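Local coordinates for 3'3'-cGAMP-specific phosphodiesterase 3 (Vibrio cholerae O1 biovar El Tor str. N16961, PDB 5Z7C), which belongs to the HD-domain proteins and carries two regions of that family in a single, predominantly helical chain, at residues F69-L74 against E165-G170; L174-N179 against E185-E190. The protein carries 2 engineered substitutions. All coordinates share one frame; numbering follows the deposited sequence.

Contact 1 (69-74 against 165-170) is a buried helix-to-helix contact, whereas contact 2 (174-179 against 185-190) lies at the surface, farther from the centre of the chain, where a loop folds back on itself. They follow each other along the chain: the short helix 165-168 leads into the long loop that forms contact 2. Their centres are about 16 Å apart, and Gln169 and Arg187 touch between them. The chemistry changes with the place. Contact 1 is a small meeting of a threonine, a valine and a glycine, without polar bonding between its segments; contact 2 buries more surface and combines a backbone hydrogen bond, a carboxylate taking a backbone N-H, a salt bridge inside 185-190 and a tryptophan face.

Contact 1: F69-L74 against E165-G170; sequences FFTLLL and EAVAQG
Thr71 and Val167 meet side by side where the end of helix 62-73 faces the short helix 165-168, with their CA atoms 5.3 Å apart. The two side chains run past each other in opposite directions. Thr71 OG1 lies against one methyl of the valine, 3.4 Å from Val167 CG1, and almost as near to the backbone at Val167 CA. With CG1 anti to the backbone N of Val167 (chi1 180°), this methyl lies between the segments and also approaches the helix backbone at Phe70 C, 4.4 Å away. The other branch of the threonine, CG2, is turned to the carbonyl end of Gly170. That pairing is of doubtful detail, because the peptide between Gln169 and Gly170 is poorly placed against Ala166.

The hydroxyl of Thr71 has its polar partner in its own helix: at chi1 -74°, OG1 stands beside the backbone N and hydrogen-bonds to the carbonyl O of Asp67, one turn earlier. The bond probably holds the threonine in this rotation, with the valine methyl packed against the same oxygen. Ala166 and Val167 also touch Asp67, so helix 165-168 meets two successive turns of helix 62-73. At the start of the short helix, Ser164 OG weakly accepts the N-H of Val167, and Glu165 is paired with Arg159 at the end of helix 141-160.

Phe70, beside Thr71, takes CD2 of Phe69 over the centre of its ring, 3.6 Å above the plane, and meets the ring of Phe163. This arrangement joins two parts of a helical bundle. Phe69, Leu72 and Leu73 pack on Cys48 of helix 43-56, Phe70 reaches Leu22 and Met26 of helix 22-35, and Thr71 faces helix 165-168.

Contact 2: L174-N179 against E185-E190; sequences LDEHWN and EQRKGE
Trp178 and Gly189 bring two irregular segments together, their CA atoms 4.8 Å apart and the end-to-end directions of the touching parts 63° apart. The N-H of Gly189 donates to Trp178 O (2.8 Å), reaching a lone pair in the carbonyl plane. Gly189 has positive phi, which glycine takes easily, and its CA lies over one face of the indole. CG of Trp178 is anti to the backbone N (chi1 -174°), which swings the ring back over the glycine; Gly189 CA lies 3.3 Å from the centroid of the six-membered ring, a CH-pi contact. The finer overlap is doubtful, because the next atoms of the glycine are modelled too close to the ring.

Both segments belong to the long loop between helices 165-168 and 194-211 of the first HD domain. In sequence, the loop resembles the GYP-containing loop of HD-GYP domains and is probably its counterpart here.

At the other end, the side chain of Glu176, a buried residue, bends at chi2 and brings its carboxylate to the backbone of 185-187. The N-H of Glu185 donates to Glu176 OE2 (3.2 Å) on its syn side, a little out of the carboxylate plane. The carboxylates of Glu176 and Glu185 are nearly coplanar, their planes 21° apart, with Glu176 OE2 3.6 Å from Glu185 OE1. Arg187 probably offsets this closeness of like charges: its NE forms a salt bridge to Glu185 OE1 (2.9 Å), approaching from above that carboxylate, while Glu176 OE2 lies 4.1 Å from Arg187 NE, beyond a salt bridge. Lys188, bent at chi3, sends NZ to Asn179 O in a weak bond (3.4 Å). Outside the two segments, the His177 ring stacks on Trp228, and Trp178 touches Arg197 of helix 194-211.

Contact 1: F69-L74 against E165-G170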
# COMPACT_ATOMS: atom_id res chain seq x y z
N PHE A 69 14.78 2.48 -9.28
CA PHE A 69 14.47 2.69 -7.89
C PHE A 69 13.01 2.55 -7.67
O PHE A 69 12.56 1.96 -6.73
CB PHE A 69 14.89 4.10 -7.57
CG PHE A 69 14.64 4.52 -6.17
CD1 PHE A 69 15.42 4.10 -5.18
CD2 PHE A 69 13.64 5.37 -5.89
CE1 PHE A 69 15.19 4.49 -3.94
CE2 PHE A 69 13.41 5.74 -4.65
CZ PHE A 69 14.19 5.30 -3.67
N PHE A 70 12.25 3.18 -8.53
CA PHE A 70 10.83 3.09 -8.50
C PHE A 70 10.25 1.75 -8.90
O PHE A 70 9.30 1.30 -8.31
CB PHE A 70 10.21 4.31 -9.15
CG PHE A 70 10.47 5.56 -8.38
CD1 PHE A 70 9.93 5.73 -7.15
CD2 PHE A 70 11.29 6.53 -8.86
CE1 PHE A 70 10.18 6.84 -6.45
CE2 PHE A 70 11.53 7.63 -8.13
CZ PHE A 70 10.98 7.78 -6.94
N THR A 71 10.85 1.09 -9.87
CA THR A 71 10.34 -0.18 -10.30
C THR A 71 10.40 -1.07 -9.10
O THR A 71 9.49 -1.80 -8.84
CB THR A 71 11.21 -0.76 -11.41
OG1 THR A 71 10.98 -0.05 -12.61
CG2 THR A 71 10.88 -2.15 -11.69
N LEU A 72 11.49 -1.01 -8.37
CA LEU A 72 11.65 -1.87 -7.22
C LEU A 72 10.63 -1.62 -6.16
O LEU A 72 10.14 -2.52 -5.56
CB LEU A 72 13.02 -1.69 -6.62
CG LEU A 72 14.19 -2.21 -7.43
CD1 LEU A 72 15.42 -1.57 -6.97
CD2 LEU A 72 14.30 -3.68 -7.26
N LEU A 73 10.38 -0.36 -5.88
CA LEU A 73 9.42 0.05 -4.89
C LEU A 73 7.99 -0.29 -5.24
O LEU A 73 7.22 -0.64 -4.41
CB LEU A 73 9.56 1.54 -4.65
CG LEU A 73 10.82 2.11 -4.04
CD1 LEU A 73 10.80 3.56 -4.03
CD2 LEU A 73 11.01 1.62 -2.68
N LEU A 74 7.67 -0.19 -6.50
CA LEU A 74 6.33 -0.32 -6.98
C LEU A 74 6.01 -1.65 -7.61
O LEU A 74 5.05 -1.75 -8.32
CB LEU A 74 6.07 0.73 -8.02
CG LEU A 74 5.91 2.15 -7.53
CD1 LEU A 74 5.72 3.00 -8.72
CD2 LEU A 74 4.72 2.23 -6.67
N GLU A 165 7.76 4.78 -19.03
CA GLU A 165 7.30 3.54 -19.59
C GLU A 165 8.23 2.42 -19.24
O GLU A 165 7.84 1.29 -19.19
CB GLU A 165 7.18 3.66 -21.10
CG GLU A 165 6.44 2.54 -21.74
CD GLU A 165 5.02 2.46 -21.29
OE1 GLU A 165 4.43 3.50 -21.00
OE2 GLU A 165 4.48 1.36 -21.24
N ALA A 166 9.48 2.75 -19.05
CA ALA A 166 10.44 1.77 -18.67
C ALA A 166 10.08 1.23 -17.33
O ALA A 166 10.21 0.06 -17.08
CB ALA A 166 11.75 2.37 -18.63
N VAL A 167 9.68 2.09 -16.42
CA VAL A 167 9.26 1.65 -15.11
C VAL A 167 8.03 0.79 -15.19
O VAL A 167 7.94 -0.21 -14.57
CB VAL A 167 8.97 2.83 -14.19
CG1 VAL A 167 8.54 2.36 -12.86
CG2 VAL A 167 10.17 3.63 -14.03
N ALA A 168 7.07 1.23 -15.96
CA ALA A 168 5.85 0.49 -16.10
C ALA A 168 6.16 -0.81 -16.74
O ALA A 168 5.65 -1.84 -16.36
CB ALA A 168 4.93 1.25 -16.95
N GLN A 169 7.01 -0.76 -17.72
CA GLN A 169 7.40 -1.94 -18.38
C GLN A 169 8.53 -2.29 -17.52
O GLN A 169 9.50 -1.57 -17.48
CB GLN A 169 7.93 -1.57 -19.73
CG GLN A 169 8.27 -2.71 -20.56
CD GLN A 169 7.05 -3.34 -21.11
OE1 GLN A 169 6.08 -2.66 -21.40
NE2 GLN A 169 7.07 -4.66 -21.26
N GLY A 170 8.39 -3.33 -16.76
CA GLY A 170 9.43 -3.65 -15.84
C GLY A 170 8.82 -3.70 -14.50
O GLY A 170 9.49 -3.93 -13.54

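Contact 2: L174-N179 against E185-E190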
# COMPACT_ATOMS: atom_id res chain seq x y z
N LEU A 174 7.75 -8.43 -14.47
CA LEU A 174 8.43 -8.82 -13.28
C LEU A 174 8.53 -10.31 -13.25
O LEU A 174 9.50 -10.86 -12.83
CB LEU A 174 7.61 -8.36 -12.10
CG LEU A 174 8.04 -8.69 -10.69
CD1 LEU A 174 9.33 -8.06 -10.42
CD2 LEU A 174 7.07 -8.25 -9.71
N ASP A 175 7.49 -10.97 -13.71
CA ASP A 175 7.35 -12.39 -13.51
C ASP A 175 7.79 -13.22 -14.69
O ASP A 175 7.55 -14.40 -14.75
CB ASP A 175 5.94 -12.71 -13.11
CG ASP A 175 5.67 -12.37 -11.68
OD1 ASP A 175 6.38 -12.89 -10.82
OD2 ASP A 175 4.77 -11.59 -11.39
N GLU A 176 8.45 -12.59 -15.63
CA GLU A 176 9.12 -13.30 -16.65
C GLU A 176 10.35 -13.95 -16.08
O GLU A 176 10.86 -13.55 -15.07
CB GLU A 176 9.47 -12.38 -17.79
CG GLU A 176 8.34 -11.50 -18.20
CD GLU A 176 7.35 -12.17 -19.11
OE1 GLU A 176 7.25 -13.39 -19.08
OE2 GLU A 176 6.66 -11.48 -19.85
N HIS A 177 10.80 -14.99 -16.76
CA HIS A 177 11.87 -15.82 -16.30
C HIS A 177 12.87 -15.88 -17.41
O HIS A 177 12.52 -15.74 -18.56
CB HIS A 177 11.36 -17.21 -16.05
CG HIS A 177 10.60 -17.36 -14.77
ND1 HIS A 177 10.57 -16.38 -13.82
CD2 HIS A 177 9.87 -18.38 -14.29
CE1 HIS A 177 9.83 -16.78 -12.80
NE2 HIS A 177 9.40 -17.99 -13.06
N TRP A 178 14.11 -16.13 -17.06
CA TRP A 178 15.20 -16.05 -17.99
C TRP A 178 15.01 -17.03 -19.11
O TRP A 178 15.26 -16.72 -20.25
CB TRP A 178 16.47 -16.38 -17.25
CG TRP A 178 17.66 -16.21 -18.03
CD1 TRP A 178 18.55 -17.15 -18.34
CD2 TRP A 178 18.14 -15.00 -18.59
NE1 TRP A 178 19.55 -16.63 -19.08
CE2 TRP A 178 19.33 -15.30 -19.25
CE3 TRP A 178 17.68 -13.70 -18.62
CZ2 TRP A 178 20.06 -14.35 -19.91
CZ3 TRP A 178 18.41 -12.77 -19.28
CH2 TRP A 178 19.58 -13.09 -19.91
N ASN A 179 14.49 -18.19 -18.75
CA ASN A 179 14.36 -19.32 -19.64
C ASN A 179 13.13 -19.31 -20.51
O ASN A 179 12.88 -20.24 -21.23
CB ASN A 179 14.44 -20.62 -18.86
CG ASN A 179 13.27 -20.84 -17.99
OD1 ASN A 179 12.27 -20.17 -18.09
ND2 ASN A 179 13.40 -21.79 -17.10
N GLU A 185 4.09 -13.16 -20.73
CA GLU A 185 4.44 -13.20 -22.13
C GLU A 185 5.47 -14.23 -22.53
O GLU A 185 5.76 -14.36 -23.70
CB GLU A 185 4.94 -11.84 -22.57
CG GLU A 185 3.88 -10.84 -22.82
CD GLU A 185 4.47 -9.50 -23.06
OE1 GLU A 185 5.36 -9.11 -22.29
OE2 GLU A 185 4.07 -8.83 -24.00
N GLN A 186 6.01 -14.95 -21.58
CA GLN A 186 7.00 -15.93 -21.91
C GLN A 186 8.20 -15.36 -22.65
O GLN A 186 8.68 -15.93 -23.59
CB GLN A 186 6.34 -16.99 -22.74
CG GLN A 186 5.63 -18.01 -21.92
CD GLN A 186 4.27 -17.57 -21.52
OE1 GLN A 186 3.51 -17.07 -22.33
NE2 GLN A 186 3.93 -17.76 -20.27
N ARG A 187 8.66 -14.21 -22.19
CA ARG A 187 9.88 -13.61 -22.66
C ARG A 187 11.06 -14.35 -22.11
O ARG A 187 11.00 -14.86 -21.01
CB ARG A 187 9.98 -12.19 -22.17
CG ARG A 187 9.10 -11.24 -22.86
CD ARG A 187 9.25 -9.90 -22.25
NE ARG A 187 8.24 -9.01 -22.74
CZ ARG A 187 8.41 -8.23 -23.79
NH1 ARG A 187 9.55 -8.25 -24.42
NH2 ARG A 187 7.44 -7.44 -24.19
N LYS A 188 12.14 -14.39 -22.88
CA LYS A 188 13.34 -15.10 -22.45
C LYS A 188 14.60 -14.26 -22.66
O LYS A 188 14.71 -13.52 -23.63
CB LYS A 188 13.47 -16.43 -23.19
CG LYS A 188 12.85 -16.44 -24.58
CD LYS A 188 12.75 -17.85 -25.13
CE LYS A 188 11.86 -18.72 -24.26
NZ LYS A 188 12.03 -20.17 -24.56
N GLY A 189 15.55 -14.41 -21.74
CA GLY A 189 16.83 -13.74 -21.84
C GLY A 189 16.75 -12.23 -21.72
O GLY A 189 16.27 -11.71 -20.71
N GLU A 190 17.22 -11.54 -22.75
CA GLU A 190 17.24 -10.12 -22.74
C GLU A 190 16.05 -9.53 -23.43
O GLU A 190 15.99 -8.34 -23.68
CB GLU A 190 18.54 -9.64 -23.35
CG GLU A 190 19.72 -10.18 -22.61
CD GLU A 190 21.01 -9.63 -23.09
OE1 GLU A 190 21.22 -8.43 -23.01
OE2 GLU A 190 21.85 -10.42 -23.52